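Local atomic coordinates of putative gamma-glutamylcyclotransferase YkqA (Bacillus subtilis, PDB entry 2QIK), a protein that is probably a gamma-glutamylcyclotransferase, which would cyclise the gamma-glutamyl group of small amines or peptides, though its activity is putative. Residues S3-Y8 with Y61-L66; H19-S24 with H69-F74; Q30-G35 with F84-V89; Y78-V83 with I93-F98. All blocks are in the same frame, centred on the assembly; numbering follows the deposited sequence. Where two conformers were deposited one is given.

Interaction 1 (S3-Y8 with Y61-L66); sequences SLLFVY and YEADEL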
# COMPACT_ATOMS: atom_id res chain seq x y z
N SER A 3 -10.91 17.74 -12.04
CA SER A 3 -9.45 17.72 -12.11
C SER A 3 -8.96 16.54 -11.27
O SER A 3 -9.39 16.39 -10.11
CB SER A 3 -8.87 18.98 -11.47
OG SER A 3 -9.31 20.16 -12.14
N LEU A 4 -7.96 15.81 -11.76
CA LEU A 4 -7.25 14.88 -10.93
C LEU A 4 -6.44 15.64 -9.90
O LEU A 4 -5.80 16.64 -10.20
CB LEU A 4 -6.39 13.93 -11.72
CG LEU A 4 -7.13 13.04 -12.67
CD1 LEU A 4 -6.10 12.19 -13.46
CD2 LEU A 4 -8.09 12.11 -11.96
N LEU A 5 -6.45 15.12 -8.68
CA LEU A 5 -5.81 15.72 -7.52
C LEU A 5 -5.02 14.66 -6.74
O LEU A 5 -5.60 13.63 -6.39
CB LEU A 5 -6.87 16.33 -6.60
CG LEU A 5 -6.34 16.85 -5.26
CD1 LEU A 5 -5.50 18.05 -5.41
CD2 LEU A 5 -7.51 17.14 -4.33
N PHE A 6 -3.73 14.90 -6.58
CA PHE A 6 -2.87 14.02 -5.80
C PHE A 6 -2.71 14.60 -4.41
O PHE A 6 -2.31 15.75 -4.25
CB PHE A 6 -1.49 13.91 -6.49
CG PHE A 6 -0.46 13.12 -5.74
CD1 PHE A 6 0.46 13.73 -4.94
CD2 PHE A 6 -0.40 11.75 -5.83
CE1 PHE A 6 1.46 13.01 -4.27
CE2 PHE A 6 0.57 11.04 -5.17
CZ PHE A 6 1.49 11.67 -4.44
N VAL A 7 -3.06 13.79 -3.40
CA VAL A 7 -2.96 14.20 -2.02
C VAL A 7 -2.00 13.29 -1.27
O VAL A 7 -1.96 12.09 -1.47
CB VAL A 7 -4.31 14.25 -1.22
CG1 VAL A 7 -5.18 15.42 -1.81
CG2 VAL A 7 -5.02 12.87 -1.25
N TYR A 8 -1.25 13.91 -0.37
CA TYR A 8 -0.14 13.24 0.32
C TYR A 8 -0.13 13.45 1.84
O TYR A 8 0.67 12.84 2.53
CB TYR A 8 1.22 13.73 -0.25
CG TYR A 8 1.40 15.22 -0.16
CD1 TYR A 8 1.84 15.79 1.02
CD2 TYR A 8 1.14 16.04 -1.20
CE1 TYR A 8 1.96 17.14 1.17
CE2 TYR A 8 1.26 17.40 -1.08
CZ TYR A 8 1.68 17.96 0.10
OH TYR A 8 1.86 19.33 0.25
N TYR A 61 -7.55 11.56 -6.46
CA TYR A 61 -8.99 11.77 -6.46
C TYR A 61 -9.41 12.59 -7.66
O TYR A 61 -8.63 13.34 -8.25
CB TYR A 61 -9.38 12.54 -5.17
CG TYR A 61 -9.29 11.70 -3.95
CD1 TYR A 61 -8.07 11.55 -3.30
CD2 TYR A 61 -10.36 11.02 -3.42
CE1 TYR A 61 -7.90 10.74 -2.24
CE2 TYR A 61 -10.22 10.20 -2.34
CZ TYR A 61 -8.94 10.05 -1.73
OH TYR A 61 -8.81 9.18 -0.66
N GLU A 62 -10.69 12.45 -8.01
CA GLU A 62 -11.28 13.30 -9.02
C GLU A 62 -12.08 14.41 -8.32
O GLU A 62 -13.09 14.14 -7.69
CB GLU A 62 -12.21 12.48 -9.86
CG GLU A 62 -12.94 13.29 -10.82
CD GLU A 62 -12.42 13.33 -12.12
OE1 GLU A 62 -11.19 13.74 -12.21
OE2 GLU A 62 -13.33 13.02 -13.03
N ALA A 63 -11.56 15.63 -8.38
CA ALA A 63 -12.07 16.78 -7.67
C ALA A 63 -12.83 17.71 -8.57
O ALA A 63 -12.30 18.16 -9.60
CB ALA A 63 -10.96 17.52 -7.01
N ASP A 64 -14.05 18.08 -8.19
CA ASP A 64 -14.77 19.07 -8.96
C ASP A 64 -14.27 20.50 -8.68
O ASP A 64 -13.46 20.72 -7.79
CB ASP A 64 -16.28 18.85 -8.86
CG ASP A 64 -16.83 19.12 -7.51
OD1 ASP A 64 -18.04 18.84 -7.34
OD2 ASP A 64 -16.20 19.66 -6.59
N GLU A 65 -14.79 21.51 -9.42
CA GLU A 65 -14.35 22.89 -9.23
C GLU A 65 -14.62 23.39 -7.84
O GLU A 65 -13.81 24.10 -7.26
CB GLU A 65 -14.99 23.82 -10.24
CG GLU A 65 -14.47 23.60 -11.63
CD GLU A 65 -15.00 24.63 -12.65
OE1 GLU A 65 -15.25 24.22 -13.74
OE2 GLU A 65 -15.07 25.80 -12.39
N LEU A 66 -15.78 23.05 -7.27
CA LEU A 66 -16.13 23.44 -5.91
C LEU A 66 -15.07 22.95 -4.95
O LEU A 66 -14.63 23.68 -4.09
CB LEU A 66 -17.56 22.94 -5.58
CG LEU A 66 -18.01 23.18 -4.14
CD1 LEU A 66 -19.54 23.28 -4.03
CD2 LEU A 66 -17.56 22.11 -3.20
O HOH W 1 -11.76 20.83 -10.96

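Interaction 2 (H19-S24 with H69-F74); sequences HLLAQS and HKLDQF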
# COMPACT_ATOMS: atom_id res chain seq x y z
N HIS A 19 -12.34 15.20 4.88
CA HIS A 19 -13.71 15.57 4.63
C HIS A 19 -13.84 16.71 3.62
O HIS A 19 -14.90 16.84 3.00
CB HIS A 19 -14.42 15.97 5.93
CG HIS A 19 -13.86 17.16 6.56
ND1 HIS A 19 -12.80 17.14 7.44
CD2 HIS A 19 -14.25 18.46 6.48
CE1 HIS A 19 -12.52 18.36 7.82
NE2 HIS A 19 -13.35 19.20 7.23
N LEU A 20 -12.81 17.54 3.46
CA LEU A 20 -12.83 18.57 2.44
C LEU A 20 -13.00 18.10 1.04
O LEU A 20 -13.49 18.85 0.19
CB LEU A 20 -11.66 19.50 2.57
CG LEU A 20 -11.44 20.29 3.84
CD1 LEU A 20 -10.07 21.02 3.86
CD2 LEU A 20 -12.54 21.30 4.07
N LEU A 21 -12.57 16.86 0.78
CA LEU A 21 -12.73 16.26 -0.52
C LEU A 21 -14.17 15.82 -0.73
O LEU A 21 -14.53 15.42 -1.86
CB LEU A 21 -11.80 15.08 -0.75
CG LEU A 21 -10.33 15.38 -0.61
CD1 LEU A 21 -9.49 14.19 -1.00
CD2 LEU A 21 -9.88 16.62 -1.39
N ALA A 22 -14.99 15.76 0.32
CA ALA A 22 -16.41 15.40 0.18
C ALA A 22 -16.50 14.06 -0.50
O ALA A 22 -15.81 13.12 -0.14
CB ALA A 22 -17.20 16.50 -0.45
N GLN A 23 -17.36 13.93 -1.50
CA GLN A 23 -17.57 12.65 -2.18
C GLN A 23 -16.76 12.49 -3.43
O GLN A 23 -17.07 11.63 -4.27
CB GLN A 23 -19.05 12.31 -2.40
CG GLN A 23 -19.91 12.33 -1.10
CD GLN A 23 -19.21 11.36 -0.06
OE1 GLN A 23 -18.56 11.71 0.92
NE2 GLN A 23 -19.32 10.09 -0.38
N SER A 24 -15.65 13.24 -3.57
CA SER A 24 -14.71 13.00 -4.68
C SER A 24 -14.33 11.55 -4.80
O SER A 24 -13.96 10.90 -3.82
CB SER A 24 -13.41 13.79 -4.44
OG SER A 24 -13.61 15.18 -4.37
N HIS A 69 -11.89 24.94 -5.27
CA HIS A 69 -12.03 26.22 -4.58
C HIS A 69 -11.93 26.11 -3.06
O HIS A 69 -11.31 26.94 -2.41
CB HIS A 69 -13.36 26.92 -4.90
CG HIS A 69 -13.45 27.49 -6.28
ND1 HIS A 69 -14.45 27.26 -7.20
CD2 HIS A 69 -12.54 28.28 -6.93
CE1 HIS A 69 -14.18 27.91 -8.34
NE2 HIS A 69 -13.02 28.54 -8.17
N LYS A 70 -12.61 25.09 -2.49
CA LYS A 70 -12.61 24.87 -1.07
C LYS A 70 -11.17 24.68 -0.58
O LYS A 70 -10.77 25.15 0.48
CB LYS A 70 -13.54 23.71 -0.65
CG LYS A 70 -14.94 24.01 -0.82
CD LYS A 70 -15.85 22.87 -0.87
CE LYS A 70 -16.13 22.42 0.37
NZ LYS A 70 -16.88 21.11 0.40
N LEU A 71 -10.43 23.86 -1.29
CA LEU A 71 -9.02 23.62 -0.94
C LEU A 71 -8.17 24.87 -1.07
O LEU A 71 -7.35 25.18 -0.20
CB LEU A 71 -8.43 22.48 -1.80
CG LEU A 71 -9.13 21.13 -1.62
CD1 LEU A 71 -8.39 20.10 -2.49
CD2 LEU A 71 -9.23 20.66 -0.21
N ASP A 72 -8.31 25.63 -2.17
CA ASP A 72 -7.64 26.85 -2.29
C ASP A 72 -7.86 27.79 -1.10
O ASP A 72 -6.93 28.43 -0.60
CB ASP A 72 -8.11 27.59 -3.54
CG ASP A 72 -7.73 26.96 -4.83
OD1 ASP A 72 -6.76 26.16 -4.90
OD2 ASP A 72 -8.31 27.35 -5.89
N GLN A 73 -9.10 27.85 -0.65
CA GLN A 73 -9.43 28.73 0.47
C GLN A 73 -8.94 28.20 1.80
O GLN A 73 -8.54 29.03 2.65
CB GLN A 73 -10.92 28.96 0.59
CG GLN A 73 -11.51 29.71 -0.53
CD GLN A 73 -13.03 29.75 -0.46
OE1 GLN A 73 -13.65 29.77 -1.53
NE2 GLN A 73 -13.62 29.81 0.73
N PHE A 74 -8.97 26.89 2.03
CA PHE A 74 -8.55 26.31 3.30
C PHE A 74 -7.04 26.44 3.50
O PHE A 74 -6.57 26.76 4.59
CB PHE A 74 -9.06 24.89 3.38
CG PHE A 74 -8.92 24.31 4.75
CD1 PHE A 74 -9.93 24.48 5.68
CD2 PHE A 74 -7.81 23.59 5.08
CE1 PHE A 74 -9.84 23.97 6.91
CE2 PHE A 74 -7.69 23.06 6.38
CZ PHE A 74 -8.69 23.25 7.27
O HOH W 2 -16.31 19.53 2.61
O HOH W 3 -15.54 19.61 -1.62

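Interaction 3 (Q30-G35 with F84-V89); sequences QARTKG and FVETDV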
# COMPACT_ATOMS: atom_id res chain seq x y z
N GLN A 30 -3.11 3.91 -4.52
CA GLN A 30 -1.67 3.69 -4.51
C GLN A 30 -1.09 4.57 -5.62
O GLN A 30 -1.41 4.43 -6.80
CB GLN A 30 -1.30 2.25 -4.76
CG GLN A 30 -1.99 1.26 -3.77
CD GLN A 30 -1.77 1.57 -2.32
OE1 GLN A 30 -0.77 2.18 -1.93
NE2 GLN A 30 -2.72 1.09 -1.47
N ALA A 31 -0.29 5.55 -5.28
CA ALA A 31 0.21 6.51 -6.26
C ALA A 31 1.46 7.19 -5.71
O ALA A 31 1.66 7.25 -4.49
CB ALA A 31 -0.84 7.56 -6.58
N ARG A 32 2.28 7.72 -6.60
CA ARG A 32 3.50 8.41 -6.17
C ARG A 32 3.92 9.42 -7.23
O ARG A 32 3.59 9.32 -8.40
CB ARG A 32 4.66 7.41 -5.87
CG ARG A 32 5.27 6.77 -7.08
CD ARG A 32 6.31 5.75 -6.72
NE ARG A 32 7.06 5.31 -7.86
CZ ARG A 32 8.08 4.48 -7.81
NH1 ARG A 32 8.47 3.97 -6.66
NH2 ARG A 32 8.73 4.22 -8.91
N THR A 33 4.75 10.34 -6.78
CA THR A 33 5.43 11.29 -7.68
C THR A 33 6.82 11.56 -7.16
O THR A 33 7.06 11.60 -5.97
CB THR A 33 4.60 12.55 -7.84
OG1 THR A 33 4.99 13.30 -8.98
CG2 THR A 33 4.57 13.45 -6.65
N LYS A 34 7.77 11.79 -8.06
CA LYS A 34 9.15 11.99 -7.68
C LYS A 34 9.26 13.35 -6.93
O LYS A 34 8.81 14.39 -7.43
CB LYS A 34 10.08 11.97 -8.89
CG LYS A 34 11.53 12.19 -8.48
CD LYS A 34 12.54 11.71 -9.50
CE LYS A 34 12.76 10.20 -9.55
NZ LYS A 34 13.54 9.80 -10.70
N GLY A 35 9.89 13.31 -5.75
CA GLY A 35 9.99 14.45 -4.90
C GLY A 35 10.23 14.06 -3.49
O GLY A 35 10.39 12.89 -3.21
N PHE A 84 3.32 14.73 -12.79
CA PHE A 84 3.10 13.38 -13.29
C PHE A 84 3.13 12.40 -12.15
O PHE A 84 4.08 12.37 -11.39
CB PHE A 84 4.16 12.97 -14.30
CG PHE A 84 4.08 13.62 -15.63
CD1 PHE A 84 3.19 13.21 -16.52
CD2 PHE A 84 4.96 14.60 -15.98
CE1 PHE A 84 3.14 13.83 -17.80
CE2 PHE A 84 4.87 15.23 -17.22
CZ PHE A 84 3.98 14.88 -18.09
N VAL A 85 2.04 11.67 -12.02
CA VAL A 85 1.83 10.70 -10.94
C VAL A 85 1.88 9.26 -11.50
O VAL A 85 1.13 8.93 -12.43
CB VAL A 85 0.49 10.95 -10.26
CG1 VAL A 85 0.23 9.90 -9.18
CG2 VAL A 85 0.43 12.30 -9.68
N GLU A 86 2.71 8.41 -10.90
CA GLU A 86 2.81 7.02 -11.28
C GLU A 86 1.77 6.23 -10.46
O GLU A 86 1.66 6.39 -9.24
CB GLU A 86 4.21 6.49 -10.95
CG GLU A 86 5.37 7.10 -11.75
CD GLU A 86 6.79 6.83 -11.27
OE1 GLU A 86 6.98 5.83 -10.66
OE2 GLU A 86 7.80 7.60 -11.67
N THR A 87 1.02 5.38 -11.11
CA THR A 87 0.01 4.51 -10.51
C THR A 87 0.15 3.12 -11.02
O THR A 87 0.93 2.87 -11.96
CB THR A 87 -1.41 4.99 -10.76
OG1 THR A 87 -1.87 4.60 -12.08
CG2 THR A 87 -1.57 6.54 -10.57
N ASP A 88 -0.60 2.18 -10.46
CA ASP A 88 -0.50 0.80 -10.95
C ASP A 88 -1.06 0.64 -12.37
O ASP A 88 -0.83 -0.43 -12.96
CB ASP A 88 -1.22 -0.14 -10.01
CG ASP A 88 -0.50 -0.38 -8.72
OD1 ASP A 88 0.56 0.22 -8.46
OD2 ASP A 88 -1.03 -1.16 -7.90
N VAL A 89 -1.80 1.64 -12.88
CA VAL A 89 -2.36 1.57 -14.20
C VAL A 89 -1.98 2.74 -15.10
O VAL A 89 -2.57 2.99 -16.19
CB VAL A 89 -3.85 1.42 -14.12
CG1 VAL A 89 -4.27 0.16 -13.42
CG2 VAL A 89 -4.51 2.67 -13.47
O HOH W 4 -2.60 2.66 -8.42
O HOH W 5 6.77 10.96 -10.70

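Interaction 4 (Y78-V83 with I93-F98); sequences YHKQTV and IALIYF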
# COMPACT_ATOMS: atom_id res chain seq x y z
N TYR A 78 -0.48 28.07 0.67
CA TYR A 78 -0.07 27.00 -0.24
C TYR A 78 -0.34 27.47 -1.65
O TYR A 78 -1.27 28.26 -1.90
CB TYR A 78 -0.81 25.71 -0.00
CG TYR A 78 -0.45 24.98 1.22
CD1 TYR A 78 0.04 23.68 1.11
CD2 TYR A 78 -0.54 25.56 2.50
CE1 TYR A 78 0.40 22.98 2.20
CE2 TYR A 78 -0.19 24.82 3.58
CZ TYR A 78 0.27 23.55 3.43
OH TYR A 78 0.61 22.78 4.51
N HIS A 79 0.46 26.96 -2.54
CA HIS A 79 0.34 27.12 -4.01
C HIS A 79 0.08 25.71 -4.60
O HIS A 79 0.13 24.71 -3.90
CB HIS A 79 1.63 27.68 -4.63
CG HIS A 79 1.99 29.06 -4.18
ND1 HIS A 79 1.37 30.19 -4.67
CD2 HIS A 79 2.90 29.50 -3.27
CE1 HIS A 79 1.89 31.26 -4.10
NE2 HIS A 79 2.83 30.87 -3.25
N LYS A 80 -0.26 25.68 -5.88
CA LYS A 80 -0.43 24.42 -6.51
C LYS A 80 0.19 24.40 -7.86
O LYS A 80 0.45 25.45 -8.46
CB LYS A 80 -1.89 24.02 -6.55
CG LYS A 80 -2.67 24.82 -7.45
CD LYS A 80 -4.17 24.63 -7.02
CE LYS A 80 -5.22 24.88 -8.08
NZ LYS A 80 -6.00 26.11 -7.72
N GLN A 81 0.44 23.17 -8.33
CA GLN A 81 0.94 22.95 -9.65
C GLN A 81 0.45 21.57 -10.08
O GLN A 81 -0.26 20.90 -9.32
CB GLN A 81 2.48 23.00 -9.69
CG GLN A 81 3.17 21.88 -8.88
CD GLN A 81 4.63 21.83 -9.26
OE1 GLN A 81 5.42 22.63 -8.80
NE2 GLN A 81 4.96 20.91 -10.20
N THR A 82 0.78 21.12 -11.26
CA THR A 82 0.55 19.73 -11.63
C THR A 82 1.85 18.95 -11.60
O THR A 82 2.95 19.52 -11.75
CB THR A 82 -0.14 19.53 -12.96
OG1 THR A 82 0.62 20.17 -14.02
CG2 THR A 82 -1.48 20.20 -13.00
N VAL A 83 1.73 17.64 -11.42
CA VAL A 83 2.81 16.70 -11.50
C VAL A 83 2.37 15.45 -12.27
O VAL A 83 1.16 15.16 -12.34
CB VAL A 83 3.33 16.28 -10.12
CG1 VAL A 83 4.12 17.41 -9.41
CG2 VAL A 83 2.24 15.82 -9.22
N ILE A 93 -1.63 12.92 -14.93
CA ILE A 93 -1.27 14.29 -14.54
C ILE A 93 -2.31 14.73 -13.49
O ILE A 93 -3.50 14.64 -13.68
CB ILE A 93 -1.25 15.24 -15.75
CG1 ILE A 93 -0.17 14.81 -16.75
CG2 ILE A 93 -1.07 16.62 -15.34
CD1 ILE A 93 -0.13 15.55 -18.02
N ALA A 94 -1.82 15.27 -12.38
CA ALA A 94 -2.68 15.69 -11.27
C ALA A 94 -2.18 16.95 -10.62
O ALA A 94 -1.01 17.22 -10.58
CB ALA A 94 -2.79 14.55 -10.25
N LEU A 95 -3.12 17.69 -10.01
CA LEU A 95 -2.80 18.82 -9.19
C LEU A 95 -2.18 18.35 -7.89
O LEU A 95 -2.48 17.29 -7.36
CB LEU A 95 -4.09 19.52 -8.81
CG LEU A 95 -4.74 20.30 -9.93
CD1 LEU A 95 -6.17 20.72 -9.55
CD2 LEU A 95 -3.89 21.57 -10.27
N ILE A 96 -1.36 19.23 -7.32
CA ILE A 96 -0.75 18.97 -5.99
C ILE A 96 -0.57 20.33 -5.32
O ILE A 96 -0.20 21.29 -5.99
CB ILE A 96 0.57 18.21 -6.10
CG1 ILE A 96 1.09 17.77 -4.74
CG2 ILE A 96 1.61 19.00 -6.87
CD1 ILE A 96 2.34 16.85 -4.84
N TYR A 97 -0.83 20.40 -4.01
CA TYR A 97 -0.64 21.59 -3.21
C TYR A 97 0.68 21.51 -2.50
O TYR A 97 1.08 20.47 -2.01
CB TYR A 97 -1.79 21.74 -2.18
CG TYR A 97 -3.11 22.18 -2.80
CD1 TYR A 97 -3.49 23.50 -2.78
CD2 TYR A 97 -3.94 21.28 -3.43
CE1 TYR A 97 -4.70 23.92 -3.37
CE2 TYR A 97 -5.14 21.69 -4.03
CZ TYR A 97 -5.49 23.02 -4.02
OH TYR A 97 -6.69 23.32 -4.58
N PHE A 98 1.32 22.66 -2.34
CA PHE A 98 2.63 22.73 -1.64
C PHE A 98 2.78 24.04 -0.94
O PHE A 98 2.25 25.04 -1.39
CB PHE A 98 3.81 22.48 -2.65
CG PHE A 98 3.90 23.54 -3.73
CD1 PHE A 98 4.76 24.65 -3.57
CD2 PHE A 98 3.23 23.39 -4.95
CE1 PHE A 98 4.91 25.60 -4.58
CE2 PHE A 98 3.35 24.36 -5.93
CZ PHE A 98 4.19 25.45 -5.76

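Interaction 1 (S3-Y8 with Y61-L66)
Ser-3 and Leu-5 face Ala-63 and Tyr-61 in a textbook case of antiparallel pairing, where four backbone bonds do most of the joining. Ser-3 N donates to Ala-63 O at 2.8 Å, and Ala-63 N returns a bond to Ser-3 O. Two residues on, Leu-5 N and Tyr-61 N donate to Tyr-61 O and Leu-5 O respectively, each at 2.8 Å. Between these hydrogen-bonded pairs sits the non-hydrogen-bonded pair Leu-4 and Glu-62, where Leu-4 CA makes a CA-H...O contact of 3.4 Å to Tyr-61 O.

A water extends the polar network at the strand end. It accepts from Ser-3 OG at 2.8 Å and donates to Ala-63 O at 3.0 Å, giving that carbonyl a second donor.

Packing divides between two faces. On one, in one of the two conformers modelled for Val-7, Val-7 CG2 meets Tyr-61 CE1 at 3.7 Å, the two side chains crossing at about a right angle. Tyr-61 OH is hydrogen-bonded to Glu-59 OE2. Leu-5 and Ala-63 share this face through their CB atoms. On the other face Glu-62 bends at chi2 (97°), which turns CD aside; Glu-62 OE1 then lies 3.5 Å from Leu-4 CD2, a polar atom against a methyl group.

Asp-64 caps the helix that begins just after the pairing, through Cys-67 N. Beyond the strand, Tyr-8 opens the presumed substrate-binding loop. Strand 3-7 thus lies between strand 55-63 and strand 90-98, where Leu-4 and Phe-6 both bond to the backbone of Leu-95, while Phe-6 packs on strand 25-34.

Interaction 2 (H19-S24 with H69-F74)
Leu-20 and Leu-21 meet Leu-71 and Phe-74 in an apolar loop-on-helix contact, in which a short 3-10 segment between strands 3-7 and 25-34 rests against the C-terminal half of helix 65-74. It illustrates how a few apolar side chains can hold a loop to a helix without a direct hydrogen bond between them.

Leu-20 does most of the work. Its CD1 sits over one face of the Phe-74 ring, 3.7 Å from the centroid and 18° off the normal, displaced toward the rim on the side of CG and CD2. The two side chains cross at about a right angle. Phe-74 CG is anti to its backbone N (chi1 -168°), which sets CG, with CD2 the ring atom nearest the methyl, toward the loop. Further back, Leu-20 CB touches Leu-71 CD2 at 3.9 Å, while the other branch, Leu-71 CD1, reaches Leu-21 CD2 at the same distance. Leu-71 therefore spreads one methyl to each of the loop leucines.

The polar link is indirect. Lys-70 NZ donates to two waters. One, 2.8 Å from Lys-70 NZ, in turn donates a hydrogen bond to His-19 O. The other, 2.9 Å from Lys-70 NZ, does the same to Leu-20 O. A type II' turn from Leu-21 to Ser-24 ends the loop, with Leu-21 O receiving both Ser-24 N and, at 2.7 Å, Ser-24 OG.

Leu-21 and Leu-71 also touch Leu-5, and Leu-71 lies against Leu-11, a presumed substrate-binding residue. The cluster thus fills the junction of helix 65-74, strand 3-7 and the loop that follows that strand.

Interaction 3 (Q30-G35 with F84-V89)
Arg-32 and Glu-86 form a salt bridge over the hydrogen-bonded pair their backbones make. Arg-32 NE approaches Glu-86 OE1 at 2.8 Å and Arg-32 NH2 reaches the same oxygen at 3.0 Å, a side-on grip on one acceptor. OE1 lies in the guanidinium plane, but that plane and the carboxylate are turned 62° apart. NH2 uses the syn lone pair, whereas NE comes from above the carboxylate plane. Arg-32 CG stands between the backbone N and the carbonyl carbon (chi1 73°), and an extended chain carries the group onward. NH1 is hydrogen-bonded to Tyr-57 OH, and Tyr-55 adds a cation-pi contact, so the guanidinium meets Glu-86, Tyr-57 and Tyr-55 together.

The backbones exchange two bonds, Arg-32 N to Glu-86 O at 3.0 Å and Glu-86 N to Arg-32 O at 2.8 Å. Next along, Thr-33 OG1 donates to Phe-84 O at 2.7 Å from 37° above the carbonyl plane. That oxygen also accepts from a water that itself accepts a hydrogen bond from Lys-34 N. A second water links Gln-30 O with Asp-88 N.

On the buried face Ala-31 CB meets Val-85 CG1 at 3.7 Å, and both residues pack on Phe-6. Salt bridge on one side and small apolar groups on the other exemplify cross-strand pairing inside an antiparallel sheet, here the 1-3-2-4-5 sheet of this AIG2-like domain.

Interaction 4 (Y78-V83 with I93-F98)
Phe-98 and Tyr-97 each offer a ring face to strand 79-87, on opposite faces of the hairpin. His-79 CB lies over the Phe-98 ring, 4.0 Å from the centroid, while Gln-81 N is in plane at its edge. Phe-98 CG stands between the backbone N and the carbonyl carbon (chi1 63°), which brings Phe-98 CG to 4.0 Å from His-79 O. The amide of Gln-81 is nearly perpendicular to the ring, and Gln-81 CG approaches Phe-98 CE2 at 3.9 Å. On the other side, Lys-80 CB sits 4.1 Å above the plane of the Tyr-97 ring, offset toward the rim; Tyr-78 CB is at the edge. Lysine and tyrosine then run side by side, pointing the same way, until Lys-80 CD comes 3.7 Å from Tyr-97 CZ.

Six backbone hydrogen bonds join the strands, in reciprocal pairs between His-79 and Phe-98, Gln-81 and Ile-96, and Val-83 and Ala-94. Gln-81 NE2 instead turns to its own strand, donating to Thr-82 O at 2.9 Å from above the carbonyl plane.

Smaller groups add to the packing. Val-83 CG1 meets Ile-96 CG2 at 3.9 Å, on the face Phe-98 shares. Thr-82 and Leu-95 diverge, yet Thr-82 CG2 touches Leu-95 CD2, also at 3.9 Å.

Beyond the strands, Lys-80 NZ and Tyr-97 OH converge on Asp-72 OD1 of helix 65-74, the first as a salt bridge. The lysine chain and the tyrosine ring it lies against thereby deliver a cation and a hydroxyl to one oxygen, an environment that would probably stabilise the charged carboxylate and tie this hairpin to the helix.

Read from the N terminus, the chain opens interaction 1 at strand 3-7, interaction 2 at the 19-24 loop and interaction 3 at 30-35. Interaction 1 closes first, when 61-66 returns to the first strand; interaction 2 closes at 69-74 on the helix that follows, and interaction 3 at 84-89. These three loops cross one another. Interaction 4 is a local hairpin, opening at 78-83 and closing at 93-98, in series with interactions 1 and 2 but crossing interaction 3, with which it shares strand 79-87. Together they join one sheet to helix 65-74, and the hydrogen bond of Tyr-8 OH with Tyr-97 O connects interaction 1 with interaction 4.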